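Local coordinates for adenylosuccinate lyase (Francisella tularensis subsp. tularensis SCHU S4, PDB 4EEI), which catalyses the beta-elimination of fumarate from adenylosuccinate to leave AMP, and probably also from SAICAR to leave AICAR, in purine biosynthesis, at the interface of chains A and B. Numbering follows the deposited sequence. Chains: chain A/B, Adenylosuccinate lyase.

Contact 1: the interface of chains A and B. Residues chain A 139-141, 145; chain B 184, 212, 301, 303.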
# COMPACT_ATOMS: atom_id res chain seq x y z
N ARG A 139 -14.71 -26.40 -6.30
CA ARG A 139 -13.47 -26.66 -5.59
C ARG A 139 -13.30 -25.72 -4.40
O ARG A 139 -13.52 -24.52 -4.51
CB ARG A 139 -12.28 -26.46 -6.53
CG ARG A 139 -12.14 -27.53 -7.61
CD ARG A 139 -10.98 -27.18 -8.53
NE ARG A 139 -10.92 -28.04 -9.71
CZ ARG A 139 -11.65 -27.84 -10.80
NH1 ARG A 139 -12.49 -26.82 -10.87
NH2 ARG A 139 -11.53 -28.65 -11.84
N SER A 140 -12.89 -26.29 -3.27
CA SER A 140 -12.54 -25.50 -2.08
C SER A 140 -11.10 -25.84 -1.70
O SER A 140 -10.76 -27.02 -1.61
CB SER A 140 -13.48 -25.82 -0.92
OG SER A 140 -13.02 -25.25 0.29
N HIS A 141 -10.27 -24.82 -1.49
CA HIS A 141 -8.84 -25.02 -1.26
C HIS A 141 -8.20 -25.67 -2.49
O HIS A 141 -7.15 -26.31 -2.39
CB HIS A 141 -8.53 -25.89 -0.04
CG HIS A 141 -9.32 -25.55 1.19
ND1 HIS A 141 -9.10 -24.41 1.93
CD2 HIS A 141 -10.31 -26.23 1.82
CE1 HIS A 141 -9.93 -24.39 2.96
NE2 HIS A 141 -10.67 -25.49 2.92
N ALA A 145 -14.99 -30.63 -4.19
CA ALA A 145 -15.94 -30.68 -3.09
C ALA A 145 -17.26 -31.29 -3.54
O ALA A 145 -17.58 -32.43 -3.21
CB ALA A 145 -16.16 -29.30 -2.51
N VAL B 184 -20.70 -25.43 -1.99
CA VAL B 184 -20.20 -24.51 -3.01
C VAL B 184 -21.30 -23.62 -3.58
O VAL B 184 -21.28 -23.29 -4.76
CB VAL B 184 -19.46 -25.25 -4.15
CG1 VAL B 184 -18.14 -25.81 -3.65
CG2 VAL B 184 -20.32 -26.37 -4.72
N GLN B 212 -18.70 -21.18 -1.52
CA GLN B 212 -18.60 -21.73 -0.18
C GLN B 212 -18.67 -20.53 0.79
O GLN B 212 -19.20 -20.63 1.90
CB GLN B 212 -17.32 -22.53 0.03
CG GLN B 212 -17.19 -23.12 1.43
CD GLN B 212 -16.18 -24.25 1.49
OE1 GLN B 212 -15.04 -24.05 1.91
NE2 GLN B 212 -16.60 -25.44 1.08
N ARG B 301 -13.61 -20.90 -3.13
CA ARG B 301 -13.08 -20.37 -1.88
C ARG B 301 -11.72 -20.94 -1.50
O ARG B 301 -11.39 -22.09 -1.79
CB ARG B 301 -14.07 -20.58 -0.73
CG ARG B 301 -13.83 -21.84 0.09
CD ARG B 301 -12.60 -21.73 0.98
NE ARG B 301 -12.70 -20.66 1.97
CZ ARG B 301 -13.44 -20.73 3.07
NH1 ARG B 301 -14.16 -21.81 3.33
NH2 ARG B 301 -13.46 -19.70 3.91
N ILE B 303 -9.04 -20.24 2.10
CA ILE B 303 -9.18 -19.74 3.47
C ILE B 303 -8.16 -18.67 3.85
O ILE B 303 -8.07 -18.30 5.02
CB ILE B 303 -9.17 -20.89 4.49
CG1 ILE B 303 -9.96 -20.51 5.74
CG2 ILE B 303 -7.74 -21.28 4.85
CD1 ILE B 303 -10.81 -21.63 6.30
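The end of strand 135-140 and the turn after it, which carry the Ser/Thr-His pair of the fumarase/aspartase superfamily at A:Ser140 and A:His141, meet B:Gln212 and the loop around B:Arg301 of the neighbouring subunit. The hydroxyl OG of A:Ser140 sits anti to its own backbone N (chi1 170°), which turns it toward chain B, where it donates to the amide oxygen OE1 of B:Gln212 at 2.9 Å. It arrives from above the carbonyl plane and misses the lone pairs. A lone pair of the oxygen is used instead by B:Arg301, whose NH1 reaches the same OE1 at 2.8 Å in the carbonyl plane, with OE1 lying close to the guanidinium plane. Two donors, one from each chain, thus grip this oxygen and would hold the amide of B:Gln212 against rotation. B:Arg301 doubles back to get there: its chain bends at chi2 and chi3 (72° and 62°), and the methylene CG at the bend packs 3.5 Å from OG of A:Ser140. Over one face of the guanidinium, toward its rim, lies CD1 of B:Ile303. One residue on, the backbone N of A:His141 donates to the carbonyl O of B:Arg301 at 3.0 Å. The imidazole of A:His141 presents its edge to B:Ile303, with CE1 3.9 Å from CB and the branched carbon in the ring plane. At the margin, CB of A:Ala145 and CG1 of B:Val184 make a looser apolar contact at 4.2 Å. A:Ser140, B:Gln212, A:His141 and B:Arg301 belong to the succinate and AMP sites; in this family the histidine is the likely general acid of the elimination. Joining the turn to the neighbour's loop brings together residues of two subunits in a composite active site, which in this family draws on a third subunit of the tetramer as well.

Contact 2: the interface of chains A and B. Residues chain A 137, 139, 153, 239, 242-243; chain B 299-300.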
# COMPACT_ATOMS: atom_id res chain seq x y z
N MET A 137 -17.07 -29.65 -11.29
CA MET A 137 -16.68 -29.82 -9.90
C MET A 137 -16.39 -28.47 -9.23
O MET A 137 -15.51 -27.72 -9.66
CB MET A 137 -15.46 -30.73 -9.75
CG MET A 137 -15.75 -32.21 -10.01
SD MET A 137 -17.20 -32.85 -9.12
CE MET A 137 -16.70 -32.58 -7.42
N ARG A 139 -14.71 -26.40 -6.30
CA ARG A 139 -13.47 -26.66 -5.59
C ARG A 139 -13.30 -25.72 -4.40
O ARG A 139 -13.52 -24.52 -4.51
CB ARG A 139 -12.28 -26.46 -6.53
CG ARG A 139 -12.14 -27.53 -7.61
CD ARG A 139 -10.98 -27.18 -8.53
NE ARG A 139 -10.92 -28.04 -9.71
CZ ARG A 139 -11.65 -27.84 -10.80
NH1 ARG A 139 -12.49 -26.82 -10.87
NH2 ARG A 139 -11.53 -28.65 -11.84
N LYS A 153 -20.10 -19.65 -12.07
CA LYS A 153 -18.81 -18.98 -11.98
C LYS A 153 -18.89 -17.61 -12.65
O LYS A 153 -18.43 -16.60 -12.11
CB LYS A 153 -17.70 -19.80 -12.65
CG LYS A 153 -17.44 -21.16 -12.00
CD LYS A 153 -16.39 -21.95 -12.80
CE LYS A 153 -16.01 -23.26 -12.08
NZ LYS A 153 -15.17 -23.01 -10.89
N GLU A 239 -9.56 -16.95 -11.87
CA GLU A 239 -10.44 -18.08 -12.16
C GLU A 239 -10.18 -18.64 -13.55
O GLU A 239 -10.06 -19.86 -13.73
CB GLU A 239 -11.91 -17.67 -12.04
CG GLU A 239 -12.91 -18.79 -12.36
CD GLU A 239 -12.96 -19.87 -11.28
OE1 GLU A 239 -12.68 -19.55 -10.10
OE2 GLU A 239 -13.27 -21.04 -11.61
N HIS A 242 -6.78 -20.39 -13.73
CA HIS A 242 -6.86 -21.72 -13.11
C HIS A 242 -7.48 -22.74 -14.05
O HIS A 242 -6.97 -23.85 -14.21
CB HIS A 242 -7.71 -21.69 -11.83
CG HIS A 242 -7.01 -21.13 -10.62
ND1 HIS A 242 -5.78 -21.59 -10.19
CD2 HIS A 242 -7.41 -20.21 -9.72
CE1 HIS A 242 -5.44 -20.95 -9.09
NE2 HIS A 242 -6.41 -20.11 -8.77
N LEU A 243 -8.61 -22.39 -14.66
CA LEU A 243 -9.35 -23.33 -15.50
C LEU A 243 -8.59 -23.60 -16.80
O LEU A 243 -8.79 -24.62 -17.46
CB LEU A 243 -10.73 -22.76 -15.82
CG LEU A 243 -11.66 -22.51 -14.63
CD1 LEU A 243 -12.91 -21.78 -15.08
CD2 LEU A 243 -12.03 -23.82 -13.94
N HIS B 299 -11.30 -20.15 -6.89
CA HIS B 299 -12.52 -20.88 -7.16
C HIS B 299 -13.59 -20.61 -6.15
O HIS B 299 -13.87 -19.44 -5.82
CB HIS B 299 -12.24 -22.38 -7.23
CG HIS B 299 -11.31 -22.77 -8.35
ND1 HIS B 299 -11.51 -22.40 -9.63
CD2 HIS B 299 -10.13 -23.53 -8.35
CE1 HIS B 299 -10.52 -22.89 -10.40
NE2 HIS B 299 -9.68 -23.58 -9.61
N GLU B 300 -14.18 -21.66 -5.59
CA GLU B 300 -15.33 -21.52 -4.71
C GLU B 300 -14.90 -21.13 -3.30
O GLU B 300 -15.72 -21.04 -2.39
CB GLU B 300 -16.16 -22.80 -4.70
CG GLU B 300 -16.99 -23.01 -5.95
CD GLU B 300 -16.14 -23.10 -7.20
OE1 GLU B 300 -15.33 -24.04 -7.30
OE2 GLU B 300 -16.28 -22.22 -8.08
O HOH W 1 -10.44 -18.84 -9.07
O HOH W 2 -14.35 -25.13 -9.36
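The imidazole of B:His299 is wedged between side chains of chain A. Over one face, toward the rim, stands CD2 of A:His242, 4.0 Å above the plane. The opposite face takes A:Arg139: CD lies at the rim, 3.8 Å from CD2 of B:His299, and the guanidinium end, NH1 foremost, reaches over the ring, its plane turned 36° from the imidazole. A:Arg139 runs alongside in the same direction, extended from CG to NE. CB of A:His242 and CD2 of A:Leu243 close in on the CE1 corner. At the edge, ND1 of B:His299 donates to the carboxylate OE2 of A:Glu239 at 3.0 Å; the oxygen is in the ring plane, but the carboxylate stands steeply to it, 72° between planes, and OE1 is nearly as near. That OE2 also takes NZ of A:Lys153 at 2.8 Å, and the two donors come from opposite faces of the carboxylate. A bend at chi4 (-73°) swings this ammonium between A:Glu239 and B:Glu300. There NZ of A:Lys153 forms a salt bridge with OE2 of B:Glu300 at 3.1 Å; its charge probably eases the closeness of the two acids. The other oxygen of B:Glu300, OE1, accepts the backbone N of A:Arg139 at 2.6 Å through its anti lone pair, while the return bond from the backbone N of B:Glu300 to O of A:Arg139 is weak. Two waters complete the mesh. Water 1 bridges OE1 of A:Glu239 to the backbone N of B:His299, 2.7 Å from that nitrogen, and water 2 gathers the carbonyl O of A:Met137, NZ of A:Lys153 and OE1 of B:Glu300. The patch clamps loop residues B:His299 and B:Glu300 against strand 135-140 and helices 151-173 and 217-244, an intersubunit lock that probably steadies the nearby active site.

The C-alpha centres of contact 1 and contact 2 lie about 9 Å apart, and A:Arg139 belongs to both. On chain A, strand 135-140 runs from contact 2 into the turn of contact 1; on chain B, one loop supplies residues 299 and 300 to contact 2 and 301 and 303 to contact 1, just ahead of helix 304-333. Structural support in contact 2 thus probably helps to position the ligand-binding groups of contact 1. The two-fold symmetry repeats both with the chains exchanged, so each subunit helps to build its partner's active site within the deposited tetramer.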